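Local coordinates for response regulator (Colwellia psychrerythraea, PDB 3EQZ), which is a response regulator with a CheY-like receiver domain, probably serving as a signalling module of a two-component system, at residues L40-L54 against H67-S81. Residues are numbered along the deposited sequence; the frame is centred on the assembly and turned at random.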
loop_
_atom_site.group_PDB
_atom_site.type_symbol
_atom_site.label_atom_id
_atom_site.label_comp_id
_atom_site.label_asym_id
_atom_site.label_seq_id
_atom_site.Cartn_x
_atom_site.Cartn_y
_atom_site.Cartn_z
ATOM N N LEU B 40 12.803 -25.029 -5.449
ATOM C CA LEU B 40 13.474 -24.106 -6.381
ATOM C C LEU B 40 14.418 -24.781 -7.376
ATOM O O LEU B 40 14.951 -24.134 -8.267
ATOM C CB LEU B 40 14.203 -23.006 -5.612
ATOM C CG LEU B 40 13.288 -21.974 -4.932
ATOM C CD1 LEU B 40 14.066 -20.868 -4.258
ATOM C CD2 LEU B 40 12.300 -21.404 -5.966
ATOM N N THR B 41 14.621 -26.082 -7.249
ATOM C CA THR B 41 15.492 -26.781 -8.197
ATOM C C THR B 41 14.672 -27.151 -9.416
ATOM O O THR B 41 15.227 -27.459 -10.484
ATOM C CB THR B 41 16.103 -28.086 -7.579
ATOM O OG1 THR B 41 15.054 -29.002 -7.230
ATOM C CG2 THR B 41 16.932 -27.769 -6.314
ATOM N N LEU B 42 13.343 -27.101 -9.268
ATOM C CA LEU B 42 12.437 -27.520 -10.352
ATOM C C LEU B 42 12.332 -26.471 -11.435
ATOM O O LEU B 42 12.434 -25.281 -11.165
ATOM C CB LEU B 42 11.031 -27.790 -9.818
ATOM C CG LEU B 42 10.878 -28.928 -8.823
ATOM C CD1 LEU B 42 9.448 -29.054 -8.406
ATOM C CD2 LEU B 42 11.384 -30.193 -9.493
ATOM N N SER B 43 12.121 -26.900 -12.673
ATOM C CA SER B 43 11.848 -25.908 -13.731
ATOM C C SER B 43 10.378 -26.072 -14.171
ATOM O O SER B 43 9.903 -27.159 -14.446
ATOM C CB SER B 43 12.850 -25.976 -14.919
ATOM O OG SER B 43 14.137 -25.395 -14.615
ATOM N N LEU B 44 9.654 -24.977 -14.174
ATOM C CA LEU B 44 8.231 -25.060 -14.281
ATOM C C LEU B 44 7.707 -24.685 -15.658
ATOM O O LEU B 44 8.358 -23.964 -16.398
ATOM C CB LEU B 44 7.642 -24.156 -13.208
ATOM C CG LEU B 44 8.323 -24.496 -11.886
ATOM C CD1 LEU B 44 8.152 -23.362 -10.898
ATOM C CD2 LEU B 44 7.803 -25.836 -11.343
ATOM N N ASN B 45 6.514 -25.170 -15.983
ATOM C CA ASN B 45 5.929 -24.871 -17.267
ATOM C C ASN B 45 4.786 -23.870 -17.160
ATOM O O ASN B 45 4.270 -23.592 -16.096
ATOM C CB ASN B 45 5.433 -26.154 -17.961
ATOM C CG ASN B 45 6.407 -27.299 -17.825
ATOM O OD1 ASN B 45 7.591 -27.161 -18.171
ATOM N ND2 ASN B 45 5.923 -28.438 -17.277
ATOM N N LYS B 46 4.388 -23.367 -18.308
ATOM C CA LYS B 46 3.333 -22.423 -18.416
ATOM C C LYS B 46 2.066 -22.975 -17.790
ATOM O O LYS B 46 1.307 -22.222 -17.205
ATOM C CB LYS B 46 3.149 -22.051 -19.888
ATOM C CG LYS B 46 2.445 -20.772 -20.128
ATOM C CD LYS B 46 2.347 -20.534 -21.625
ATOM C CE LYS B 46 3.693 -20.084 -22.176
ATOM N NZ LYS B 46 3.705 -19.555 -23.615
ATOM N N GLN B 47 1.852 -24.285 -17.859
ATOM C CA GLN B 47 0.611 -24.895 -17.338
ATOM C C GLN B 47 0.661 -25.288 -15.859
ATOM O O GLN B 47 -0.355 -25.695 -15.284
ATOM C CB GLN B 47 0.197 -26.123 -18.211
ATOM C CG GLN B 47 0.591 -25.973 -19.730
ATOM C CD GLN B 47 2.034 -26.549 -20.018
ATOM O OE1 GLN B 47 2.270 -27.770 -19.910
ATOM N NE2 GLN B 47 2.980 -25.675 -20.361
ATOM N N ASP B 48 1.838 -25.188 -15.243
ATOM C CA ASP B 48 1.971 -25.458 -13.809
ATOM C C ASP B 48 1.293 -24.327 -12.968
ATOM O O ASP B 48 1.260 -23.152 -13.387
ATOM C CB ASP B 48 3.447 -25.632 -13.405
ATOM C CG ASP B 48 4.123 -26.841 -14.125
ATOM O OD1 ASP B 48 3.429 -27.865 -14.448
ATOM O OD2 ASP B 48 5.349 -26.765 -14.387
ATOM N N ILE B 49 0.738 -24.708 -11.831
ATOM C CA ILE B 49 0.130 -23.787 -10.870
ATOM C C ILE B 49 0.881 -23.908 -9.534
ATOM O O ILE B 49 1.075 -25.003 -9.019
ATOM C CB ILE B 49 -1.308 -24.164 -10.607
ATOM C CG1 ILE B 49 -2.130 -24.013 -11.903
ATOM C CG2 ILE B 49 -1.876 -23.271 -9.491
ATOM C CD1 ILE B 49 -3.349 -25.005 -11.937
ATOM N N ILE B 50 1.345 -22.795 -9.000
ATOM C CA ILE B 50 2.134 -22.807 -7.764
ATOM C C ILE B 50 1.296 -22.130 -6.689
ATOM O O ILE B 50 0.841 -20.991 -6.887
ATOM C CB ILE B 50 3.433 -22.012 -7.915
ATOM C CG1 ILE B 50 4.259 -22.580 -9.092
ATOM C CG2 ILE B 50 4.204 -21.946 -6.590
ATOM C CD1 ILE B 50 5.374 -21.601 -9.533
ATOM N N ILE B 51 1.072 -22.816 -5.581
ATOM C CA ILE B 51 0.429 -22.187 -4.432
ATOM C C ILE B 51 1.518 -21.929 -3.427
ATOM O O ILE B 51 2.138 -22.861 -2.916
ATOM C CB ILE B 51 -0.713 -23.043 -3.851
ATOM C CG1 ILE B 51 -1.758 -23.369 -4.945
ATOM C CG2 ILE B 51 -1.319 -22.410 -2.589
ATOM C CD1 ILE B 51 -2.874 -24.371 -4.447
ATOM N N LEU B 52 1.772 -20.646 -3.170
ATOM C CA LEU B 52 2.930 -20.236 -2.390
ATOM C C LEU B 52 2.504 -19.559 -1.080
ATOM O O LEU B 52 1.839 -18.499 -1.119
ATOM C CB LEU B 52 3.832 -19.295 -3.199
ATOM C CG LEU B 52 5.079 -18.693 -2.458
ATOM C CD1 LEU B 52 6.038 -19.796 -1.894
ATOM C CD2 LEU B 52 5.893 -17.686 -3.328
ATOM N N ASP B 53 2.836 -20.173 0.069
ATOM C CA ASP B 53 2.612 -19.498 1.343
ATOM C C ASP B 53 3.782 -18.553 1.537
ATOM O O ASP B 53 4.898 -18.950 1.301
ATOM C CB ASP B 53 2.478 -20.468 2.550
ATOM C CG ASP B 53 2.067 -19.727 3.870
ATOM O OD1 ASP B 53 0.874 -19.811 4.281
ATOM O OD2 ASP B 53 2.910 -19.022 4.469
ATOM N N LEU B 54 3.525 -17.307 1.952
ATOM C CA LEU B 54 4.591 -16.328 2.082
ATOM C C LEU B 54 5.491 -16.669 3.255
ATOM O O LEU B 54 6.601 -16.194 3.336
ATOM C CB LEU B 54 4.041 -14.915 2.294
ATOM C CG LEU B 54 3.322 -14.252 1.123
ATOM C CD1 LEU B 54 2.940 -12.833 1.543
ATOM C CD2 LEU B 54 4.134 -14.257 -0.165
ATOM N N HIS B 67 13.403 -15.810 -6.878
ATOM C CA HIS B 67 13.939 -16.852 -7.770
ATOM C C HIS B 67 13.063 -17.044 -9.021
ATOM O O HIS B 67 13.548 -17.071 -10.147
ATOM C CB HIS B 67 14.064 -18.178 -7.003
ATOM C CG HIS B 67 14.575 -19.309 -7.851
ATOM N ND1 HIS B 67 15.916 -19.658 -7.903
ATOM C CD2 HIS B 67 13.929 -20.162 -8.685
ATOM C CE1 HIS B 67 16.071 -20.673 -8.740
ATOM N NE2 HIS B 67 14.879 -20.997 -9.228
ATOM N N LEU B 68 11.755 -17.170 -8.814
ATOM C CA LEU B 68 10.840 -17.358 -9.943
ATOM C C LEU B 68 10.944 -16.230 -10.942
ATOM O O LEU B 68 10.927 -16.466 -12.138
ATOM C CB LEU B 68 9.371 -17.515 -9.464
ATOM C CG LEU B 68 9.031 -18.737 -8.607
ATOM C CD1 LEU B 68 7.648 -18.562 -8.070
ATOM C CD2 LEU B 68 9.103 -20.066 -9.332
ATOM N N ALA B 69 11.040 -15.002 -10.459
ATOM C CA ALA B 69 11.101 -13.837 -11.357
ATOM C C ALA B 69 12.429 -13.808 -12.132
ATOM O O ALA B 69 12.468 -13.507 -13.321
ATOM C CB ALA B 69 10.948 -12.529 -10.560
ATOM N N GLU B 70 13.534 -14.093 -11.441
ATOM C CA GLU B 70 14.845 -14.082 -12.128
ATOM C C GLU B 70 14.921 -15.120 -13.256
ATOM O O GLU B 70 15.424 -14.831 -14.348
ATOM C CB GLU B 70 15.969 -14.293 -11.135
ATOM C CG GLU B 70 17.299 -14.490 -11.812
ATOM C CD GLU B 70 18.350 -15.022 -10.866
ATOM O OE1 GLU B 70 19.325 -15.646 -11.387
ATOM O OE2 GLU B 70 18.179 -14.824 -9.615
ATOM N N HIS B 71 14.390 -16.311 -13.020
ATOM C CA HIS B 71 14.258 -17.299 -14.088
ATOM C C HIS B 71 13.037 -17.090 -14.964
ATOM O O HIS B 71 12.741 -17.912 -15.787
ATOM C CB HIS B 71 14.316 -18.727 -13.516
ATOM C CG HIS B 71 15.622 -19.008 -12.832
ATOM N ND1 HIS B 71 15.827 -18.772 -11.489
ATOM C CD2 HIS B 71 16.824 -19.378 -13.337
ATOM C CE1 HIS B 71 17.081 -19.047 -11.182
ATOM N NE2 HIS B 71 17.707 -19.417 -12.286
ATOM N N LYS B 72 12.319 -15.980 -14.800
ATOM C CA LYS B 72 11.186 -15.723 -15.686
ATOM C C LYS B 72 10.195 -16.898 -15.761
ATOM O O LYS B 72 9.661 -17.195 -16.826
ATOM C CB LYS B 72 11.705 -15.500 -17.085
ATOM C CG LYS B 72 12.889 -14.589 -17.120
ATOM C CD LYS B 72 12.543 -13.268 -17.753
ATOM C CE LYS B 72 13.799 -12.599 -18.336
ATOM N NZ LYS B 72 13.499 -11.208 -18.804
ATOM N N SER B 73 9.935 -17.558 -14.650
ATOM C CA SER B 73 8.942 -18.607 -14.651
ATOM C C SER B 73 7.625 -18.189 -15.324
ATOM O O SER B 73 7.100 -17.089 -15.104
ATOM C CB SER B 73 8.689 -19.095 -13.224
ATOM O OG SER B 73 7.743 -20.168 -13.176
ATOM N N PRO B 74 7.080 -19.092 -16.145
ATOM C CA PRO B 74 5.837 -18.814 -16.834
ATOM C C PRO B 74 4.632 -19.377 -16.052
ATOM O O PRO B 74 3.495 -19.230 -16.488
ATOM C CB PRO B 74 6.047 -19.527 -18.195
ATOM C CG PRO B 74 6.810 -20.775 -17.816
ATOM C CD PRO B 74 7.710 -20.351 -16.636
ATOM N N ALA B 75 4.879 -19.979 -14.888
ATOM C CA ALA B 75 3.851 -20.723 -14.172
ATOM C C ALA B 75 2.807 -19.767 -13.559
ATOM O O ALA B 75 3.099 -18.628 -13.337
ATOM C CB ALA B 75 4.484 -21.603 -13.050
ATOM N N SER B 76 1.584 -20.236 -13.335
ATOM C CA SER B 76 0.578 -19.414 -12.630
ATOM C C SER B 76 0.907 -19.489 -11.161
ATOM O O SER B 76 1.304 -20.569 -10.647
ATOM C CB SER B 76 -0.832 -19.942 -12.832
ATOM O OG SER B 76 -1.179 -19.919 -14.193
ATOM N N LEU B 77 0.711 -18.362 -10.471
ATOM C CA LEU B 77 1.055 -18.259 -9.077
ATOM C C LEU B 77 -0.127 -17.819 -8.201
ATOM O O LEU B 77 -0.842 -16.840 -8.524
ATOM C CB LEU B 77 2.243 -17.311 -8.926
ATOM C CG LEU B 77 2.892 -17.074 -7.572
ATOM C CD1 LEU B 77 3.460 -18.352 -7.070
ATOM C CD2 LEU B 77 3.980 -15.993 -7.724
ATOM N N ILE B 78 -0.325 -18.538 -7.101
ATOM C CA ILE B 78 -1.316 -18.162 -6.076
ATOM C C ILE B 78 -0.567 -17.907 -4.773
ATOM O O ILE B 78 0.284 -18.697 -4.408
ATOM C CB ILE B 78 -2.339 -19.276 -5.832
ATOM C CG1 ILE B 78 -3.184 -19.492 -7.094
ATOM C CG2 ILE B 78 -3.178 -18.958 -4.630
ATOM C CD1 ILE B 78 -3.876 -20.899 -7.238
ATOM N N LEU B 79 -0.835 -16.776 -4.113
ATOM C CA LEU B 79 -0.122 -16.430 -2.922
ATOM C C LEU B 79 -1.023 -16.512 -1.727
ATOM O O LEU B 79 -2.167 -16.084 -1.772
ATOM C CB LEU B 79 0.456 -15.029 -3.004
ATOM C CG LEU B 79 1.320 -14.715 -4.208
ATOM C CD1 LEU B 79 1.589 -13.200 -4.192
ATOM C CD2 LEU B 79 2.680 -15.534 -4.162
ATOM N N ILE B 80 -0.493 -17.033 -0.636
ATOM C CA ILE B 80 -1.292 -17.196 0.562
ATOM C C ILE B 80 -0.594 -16.613 1.750
ATOM O O ILE B 80 0.617 -16.757 1.871
ATOM C CB ILE B 80 -1.616 -18.659 0.811
ATOM C CG1 ILE B 80 -2.300 -19.236 -0.470
ATOM C CG2 ILE B 80 -2.563 -18.732 2.061
ATOM C CD1 ILE B 80 -2.995 -20.554 -0.288
ATOM N N SER B 81 -1.363 -15.903 2.593
ATOM C CA SER B 81 -0.822 -15.251 3.807
ATOM C C SER B 81 -1.907 -14.496 4.563
ATOM O O SER B 81 -2.969 -14.224 3.999
ATOM C CB SER B 81 0.240 -14.212 3.383
ATOM O OG SER B 81 1.134 -13.953 4.451
HETATM O O HOH W 1 0.927 -19.261 -16.403
HETATM O O HOH W 2 -0.688 -22.282 -15.313
#
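Strands 49-53 and 76-81 pair in parallel, their axes 21° apart, through six backbone hydrogen bonds that run from Ser76 N to Asp48 O at one end to Leu54 N to Ile80 O at the other. The middle pair is the shortest: Ile78 N to Ile50 O and Leu52 N to Ile78 O are both 2.7 Å. On the side of the sheet carrying Ile50 and Leu52, Ile50 CD1 lies 3.6 Å from Ala75 CB and meets Leu68 CD2 tip to tip at 4.0 Å. With chi1 at -57°, CG1 lies beside the backbone N and carries CD1 toward Ala75 and Leu68, while CG2, anti to that N, meets Leu77 CD1. The side chains of Leu44 and Leu68 cross at about a right angle, CD1 against CD2, so the loop before the strand also packs on helix 60-70. Strand 49-53, that helix and strand 76-81 form a beta-alpha-beta unit of the CheY-like receiver fold (strand order 2-1-3-4-5), in which 49-53 is the middle strand and 76-81 its neighbour. On the other face, Ile51 CG2 presses on Ile80 CD1 at 3.4 Å, tighter than usual carbon contact, while Ile78 CD1 touches both Ile49 CG2 and Ile51 CG1; Ile103 and Phe106 of strand 101-107 also touch Ile78. Asp53 OD1 forms a salt bridge with Lys108, and OD2 a hydrogen bond with Met55 N. Farther out, Leu40 CB stands 4.1 Å above the centre of the His67 ring, 6° off its normal, a CH-pi contact. At the N-terminal end of the strand pair, water 2 donates to Lys46 O and Asp48 O and accepts from Ser76 OG at 2.7 Å, bridging the turn to the second strand.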